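Local coordinates for protein flavin-dependent thymidylate synthase (Thermus thermophilus, PDB 6J61) that probably catalyses the reductive methylation of dUMP to dTMP as an FAD-dependent homotetramer, with methylenetetrahydrofolate as methyl donor and NADPH as reductant, at residues 26-29 with 30-34; 213-217 with 218-222. All coordinates share one frame; numbering follows the deposited sequence.

Contact 1 of 2, residues 26-29 with 30-34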
ATOM      1  N   ALA A  26      14.257 -11.721  14.687  1.00 33.60           N
ATOM      2  CA  ALA A  26      14.142 -11.276  13.304  1.00 31.83           C
ATOM      3  C   ALA A  26      14.193  -9.744  13.183  1.00 32.15           C
ATOM      4  O   ALA A  26      14.770  -9.199  12.240  1.00 30.23           O
ATOM      5  CB  ALA A  26      12.857 -11.820  12.706  1.00 31.35           C
ATOM      6  N   ILE A  27      13.589  -9.052  14.145  1.00 32.36           N
ATOM      7  CA  ILE A  27      13.582  -7.596  14.133  1.00 31.91           C
ATOM      8  C   ILE A  27      15.020  -7.099  14.229  1.00 33.33           C
ATOM      9  O   ILE A  27      15.490  -6.305  13.400  1.00 32.73           O
ATOM     10  CB  ILE A  27      12.799  -7.051  15.322  1.00 29.50           C
ATOM     11  CG1 ILE A  27      11.460  -7.761  15.424  1.00 27.99           C
ATOM     12  CG2 ILE A  27      12.581  -5.576  15.158  1.00 30.23           C
ATOM     13  CD1 ILE A  27      10.725  -7.472  16.704  1.00 29.14           C
ATOM     14  N   VAL A  28      15.718  -7.602  15.242  1.00 34.08           N
ATOM     15  CA  VAL A  28      17.105  -7.233  15.496  1.00 36.80           C
ATOM     16  C   VAL A  28      18.032  -7.636  14.333  1.00 36.59           C
ATOM     17  O   VAL A  28      18.940  -6.891  13.954  1.00 35.45           O
ATOM     18  CB  VAL A  28      17.580  -7.865  16.848  1.00 38.27           C
ATOM     19  CG1 VAL A  28      17.847  -9.355  16.690  1.00 37.60           C
ATOM     20  CG2 VAL A  28      18.790  -7.151  17.351  1.00 40.79           C
ATOM     21  N   GLN A  29      17.785  -8.810  13.762  1.00 37.73           N
ATOM     22  CA  GLN A  29      18.574  -9.303  12.642  1.00 38.79           C
ATOM     23  C   GLN A  29      18.457  -8.359  11.433  1.00 40.07           C
ATOM     24  O   GLN A  29      19.468  -7.931  10.859  1.00 39.66           O
ATOM     25  CB  GLN A  29      18.096 -10.710  12.261  1.00 39.34           C
ATOM     26  CG  GLN A  29      18.575 -11.195  10.898  1.00 37.31           C
ATOM     27  CD  GLN A  29      17.957 -12.521  10.506  1.00 39.06           C
ATOM     28  OE1 GLN A  29      16.737 -12.677  10.487  1.00 36.93           O
ATOM     29  NE2 GLN A  29      18.805 -13.486  10.186  1.00 41.67           N
ATOM     30  N   ALA A  30      17.221  -8.049  11.040  1.00 39.53           N
ATOM     31  CA  ALA A  30      16.977  -7.149   9.910  1.00 39.14           C
ATOM     32  C   ALA A  30      17.536  -5.756  10.210  1.00 39.28           C
ATOM     33  O   ALA A  30      18.065  -5.086   9.327  1.00 39.50           O
ATOM     34  CB  ALA A  30      15.483  -7.061   9.623  1.00 38.89           C
ATOM     35  N   ALA A  31      17.414  -5.320  11.460  1.00 39.15           N
ATOM     36  CA  ALA A  31      17.921  -4.016  11.847  1.00 39.02           C
ATOM     37  C   ALA A  31      19.424  -3.968  11.625  1.00 39.34           C
ATOM     38  O   ALA A  31      19.969  -2.945  11.206  1.00 40.31           O
ATOM     39  CB  ALA A  31      17.591  -3.734  13.308  1.00 38.91           C
ATOM     40  N   ARG A  32      20.099  -5.079  11.887  1.00 39.43           N
ATOM     41  CA  ARG A  32      21.547  -5.111  11.707  1.00 40.96           C
ATOM     42  C   ARG A  32      21.957  -5.582  10.307  1.00 42.55           C
ATOM     43  O   ARG A  32      23.143  -5.642   9.993  1.00 43.01           O
ATOM     44  CB  ARG A  32      22.192  -5.994  12.788  1.00 39.79           C
ATOM     45  CG  ARG A  32      21.898  -5.519  14.222  1.00 38.26           C
ATOM     46  CD  ARG A  32      22.601  -6.357  15.287  1.00 36.39           C
ATOM     47  NE  ARG A  32      22.315  -5.881  16.640  1.00 34.71           N
ATOM     48  CZ  ARG A  32      21.841  -6.652  17.618  1.00 35.22           C
ATOM     49  NH1 ARG A  32      21.608  -7.937  17.395  1.00 37.18           N
ATOM     50  NH2 ARG A  32      21.562  -6.141  18.805  1.00 30.97           N
ATOM     51  N   VAL A  33      20.973  -5.893   9.465  1.00 44.01           N
ATOM     52  CA  VAL A  33      21.237  -6.360   8.100  1.00 45.88           C
ATOM     53  C   VAL A  33      22.390  -7.355   8.161  1.00 47.39           C
ATOM     54  O   VAL A  33      23.409  -7.192   7.505  1.00 47.30           O
ATOM     55  CB  VAL A  33      21.633  -5.195   7.181  1.00 45.48           C
ATOM     56  CG1 VAL A  33      21.562  -5.630   5.718  1.00 45.94           C
ATOM     57  CG2 VAL A  33      20.726  -4.012   7.432  1.00 45.88           C
ATOM     58  N   SER A  34      22.201  -8.393   8.964  1.00 50.21           N
ATOM     59  CA  SER A  34      23.215  -9.408   9.193  1.00 51.89           C
ATOM     60  C   SER A  34      23.339 -10.498   8.142  1.00 52.48           C
ATOM     61  O   SER A  34      22.372 -10.833   7.451  1.00 52.43           O
ATOM     62  CB  SER A  34      22.968 -10.060  10.558  1.00 51.91           C
ATOM     63  OG  SER A  34      23.976 -11.006  10.859  1.00 54.66           O
TER

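Contact 2 of 2, residues 213-217 with 218-222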
ATOM      1  N   ALA A 213       6.901  -5.907  24.595  1.00 35.93           N
ATOM      2  CA  ALA A 213       7.235  -5.124  25.774  1.00 36.57           C
ATOM      3  C   ALA A 213       7.361  -3.669  25.353  1.00 36.17           C
ATOM      4  O   ALA A 213       6.802  -2.781  25.988  1.00 40.13           O
ATOM      5  CB  ALA A 213       8.535  -5.606  26.390  1.00 36.96           C
ATOM      6  N   ALA A 214       8.084  -3.434  24.273  1.00 32.45           N
ATOM      7  CA  ALA A 214       8.274  -2.084  23.775  1.00 32.49           C
ATOM      8  C   ALA A 214       6.930  -1.472  23.377  1.00 33.45           C
ATOM      9  O   ALA A 214       6.624  -0.324  23.722  1.00 33.97           O
ATOM     10  CB  ALA A 214       9.225  -2.102  22.568  1.00 30.85           C
ATOM     11  N   PHE A 215       6.137  -2.238  22.638  1.00 31.85           N
ATOM     12  CA  PHE A 215       4.835  -1.761  22.197  1.00 32.14           C
ATOM     13  C   PHE A 215       3.963  -1.359  23.389  1.00 33.38           C
ATOM     14  O   PHE A 215       3.348  -0.303  23.398  1.00 34.53           O
ATOM     15  CB  PHE A 215       4.121  -2.843  21.374  1.00 25.95           C
ATOM     16  CG  PHE A 215       2.771  -2.433  20.887  1.00 22.46           C
ATOM     17  CD1 PHE A 215       2.642  -1.461  19.893  1.00 21.24           C
ATOM     18  CD2 PHE A 215       1.618  -2.969  21.456  1.00 20.92           C
ATOM     19  CE1 PHE A 215       1.377  -1.018  19.478  1.00 19.71           C
ATOM     20  CE2 PHE A 215       0.342  -2.530  21.044  1.00 20.01           C
ATOM     21  CZ  PHE A 215       0.227  -1.553  20.059  1.00 18.82           C
ATOM     22  N   GLU A 216       3.916  -2.211  24.400  1.00 35.85           N
ATOM     23  CA  GLU A 216       3.110  -1.939  25.579  1.00 39.42           C
ATOM     24  C   GLU A 216       3.546  -0.641  26.272  1.00 40.13           C
ATOM     25  O   GLU A 216       2.747   0.273  26.475  1.00 39.40           O
ATOM     26  CB  GLU A 216       3.221  -3.125  26.536  1.00 40.82           C
ATOM     27  CG  GLU A 216       2.375  -3.017  27.771  1.00 45.93           C
ATOM     28  CD  GLU A 216       2.371  -4.306  28.572  1.00 48.72           C
ATOM     29  OE1 GLU A 216       3.462  -4.791  28.960  1.00 50.86           O
ATOM     30  OE2 GLU A 216       1.269  -4.834  28.811  1.00 49.75           O
ATOM     31  N   GLU A 217       4.829  -0.570  26.607  1.00 40.00           N
ATOM     32  CA  GLU A 217       5.414   0.577  27.281  1.00 39.95           C
ATOM     33  C   GLU A 217       5.279   1.909  26.531  1.00 39.77           C
ATOM     34  O   GLU A 217       4.777   2.884  27.086  1.00 37.03           O
ATOM     35  CB  GLU A 217       6.894   0.270  27.564  1.00 41.45           C
ATOM     36  CG  GLU A 217       7.715   1.391  28.202  1.00 42.02           C
ATOM     37  CD  GLU A 217       7.091   1.959  29.463  1.00 43.81           C
ATOM     38  OE1 GLU A 217       6.642   1.185  30.337  1.00 43.77           O
ATOM     39  OE2 GLU A 217       7.066   3.197  29.580  1.00 46.92           O
ATOM     40  N   HIS A 218       5.708   1.936  25.270  1.00 39.19           N
ATOM     41  CA  HIS A 218       5.684   3.152  24.462  1.00 39.90           C
ATOM     42  C   HIS A 218       4.397   3.551  23.740  1.00 41.09           C
ATOM     43  O   HIS A 218       4.150   4.741  23.549  1.00 41.86           O
ATOM     44  CB  HIS A 218       6.811   3.094  23.440  1.00 38.58           C
ATOM     45  CG  HIS A 218       8.173   3.041  24.053  1.00 41.08           C
ATOM     46  ND1 HIS A 218       8.775   4.141  24.627  1.00 41.30           N
ATOM     47  CD2 HIS A 218       9.033   2.009  24.224  1.00 41.52           C
ATOM     48  CE1 HIS A 218       9.947   3.787  25.124  1.00 42.34           C
ATOM     49  NE2 HIS A 218      10.128   2.499  24.894  1.00 42.20           N
ATOM     50  N   LEU A 219       3.577   2.593  23.329  1.00 40.87           N
ATOM     51  CA  LEU A 219       2.362   2.962  22.611  1.00 40.53           C
ATOM     52  C   LEU A 219       1.047   2.627  23.281  1.00 40.25           C
ATOM     53  O   LEU A 219       0.269   3.523  23.594  1.00 40.04           O
ATOM     54  CB  LEU A 219       2.376   2.375  21.200  1.00 39.67           C
ATOM     55  CG  LEU A 219       3.396   2.981  20.227  1.00 42.93           C
ATOM     56  CD1 LEU A 219       3.286   4.500  20.235  1.00 44.08           C
ATOM     57  CD2 LEU A 219       4.800   2.579  20.635  1.00 45.03           C
ATOM     58  N   LEU A 220       0.792   1.345  23.501  1.00 40.65           N
ATOM     59  CA  LEU A 220      -0.456   0.935  24.120  1.00 41.74           C
ATOM     60  C   LEU A 220      -0.718   1.701  25.415  1.00 43.33           C
ATOM     61  O   LEU A 220      -1.751   2.364  25.560  1.00 43.67           O
ATOM     62  CB  LEU A 220      -0.431  -0.567  24.400  1.00 39.19           C
ATOM     63  CG  LEU A 220      -1.794  -1.252  24.524  1.00 35.51           C
ATOM     64  CD1 LEU A 220      -2.550  -1.091  23.224  1.00 35.77           C
ATOM     65  CD2 LEU A 220      -1.608  -2.722  24.822  1.00 31.80           C
ATOM     66  N   GLU A 221       0.228   1.611  26.344  1.00 43.98           N
ATOM     67  CA  GLU A 221       0.116   2.278  27.639  1.00 46.07           C
ATOM     68  C   GLU A 221       0.686   3.695  27.632  1.00 46.02           C
ATOM     69  O   GLU A 221       0.965   4.279  28.683  1.00 47.17           O
ATOM     70  CB  GLU A 221       0.822   1.450  28.717  1.00 47.65           C
ATOM     71  CG  GLU A 221       0.252   0.053  28.894  1.00 51.55           C
ATOM     72  CD  GLU A 221      -1.256   0.042  28.786  1.00 55.09           C
ATOM     73  OE1 GLU A 221      -1.905   0.928  29.382  1.00 57.35           O
ATOM     74  OE2 GLU A 221      -1.797  -0.853  28.105  1.00 59.71           O
ATOM     75  N   GLY A 222       0.867   4.242  26.440  1.00 44.94           N
ATOM     76  CA  GLY A 222       1.385   5.584  26.330  1.00 44.71           C
ATOM     77  C   GLY A 222       0.267   6.504  25.885  1.00 43.77           C
ATOM     78  O   GLY A 222      -0.895   6.110  25.864  1.00 43.34           O
TER

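Contact 1 of 2, residues 26-29 with 30-34
Val28 lays its CG2 methyl over one face of the Arg32 guanidinium, one helical turn further on. CG2 stands anti to the backbone N of Val28, and this turns it toward the arginine; its modelled 2.9 Å to Arg32 NH1 is shorter than a relaxed contact, so the exact spacing is doubtful. The extended Arg32 chain first passes the carbonyl of its partner, with CG 3.3 Å from Val28 O, before the guanidinium reaches the methyl. Its charged end is held from outside the helix, by a salt bridge from NH2 to Asp45 and a hydrogen bond from NH1 to Gly38 O, which should limit its rotation. Beneath this pair runs the regular helical ladder: Ala30 N donates to Ala26 O almost straight (3.0 Å, 172°), and Ala31 N to Ile27 O at 2.9 Å. The next rung, Arg32 N to Val28 O, is bent to 143°. Val33 then leaves helical geometry with a positive phi of 43°. Beyond it Ser34 N turns back to Gln29 O in a weak bond of 3.4 Å, while Val33 N makes another weak one to Ala30 O. Gln29 NE2 reaches from the helix to Gly36 O, and Ser34 OG bonds to Gly36 N within the turn that follows. Positive phi and the two returning backbone bonds identify a Schellman motif closing helix 24-32.

Contact 2 of 2, residues 213-217 with 218-222
His218 begins the second half of this contact by donating its backbone N to Ala214 O, nearly along the C=O axis at 2.9 Å and 167°. Its imidazole has the CG methylene of Glu217 over one face, 4.3 Å from the ring centroid and 12° off the normal, a CH-pi contact; Ala214 O lies at the edge of the ring. Asp50 accepts from His218 NE2, which helps fix the ring's rotation, and the Glu217 carboxylate forms a salt bridge with Arg227 of the third subunit. Leu219 N bonds to Phe215 O, and Leu219 CB sits 3.9 Å from Phe215 CE1, the two side chains crossing at about a right angle. Leu220 N reaches the same Phe215 O from the opposite face of the carbonyl plane, at 3.0 Å, so one oxygen is gripped twice. Leu220 CD1 meets Phe215 CE2 at 3.9 Å, so the two leucines touch different carbons of the ring, both obliquely. The Phe215 side chain reaches both leucines because its chi1 of 180° sets CG opposite the backbone N; the ring also stacks with Phe178. An alanine here is likely to leave Leu219 CB, Leu220 CD1 and the Phe178 ring without the surface they pack on. Glu221 N donates in the carbonyl plane to Glu216 O at 2.9 Å, with the CG atoms of the two glutamates side by side. Gly222 N bonds back to Leu219 O. Successive i+5 bonds, Leu220 to Phe215 and Glu221 to Glu216, mark a pi-type turn ending helix 209-220.

Overall arrangement
Both contacts are C-terminal helix turns, and helix 42-54 relates them: Val28 and Arg32 of contact 1 touch its Leu48, while Ala214, Phe215 and Leu219 of contact 2 touch its Met53. Their centres lie 21 Å apart and their nearest atoms about 8 Å, so they do not meet. Contact 1 comes nearer to bound cofactor, the Val33 side chain being about 7 Å from an FAD, against about 12 Å for that of Phe215. The side chain of Leu174, a probable FAD-binding residue, is about 4 Å from that of Ile27 and about 7 Å from that of Phe215. Contact 1 packs on Tyr169 of the second subunit and contact 2 on Phe224 of the third, within a tetramer whose FAD sites are each built from three monomers.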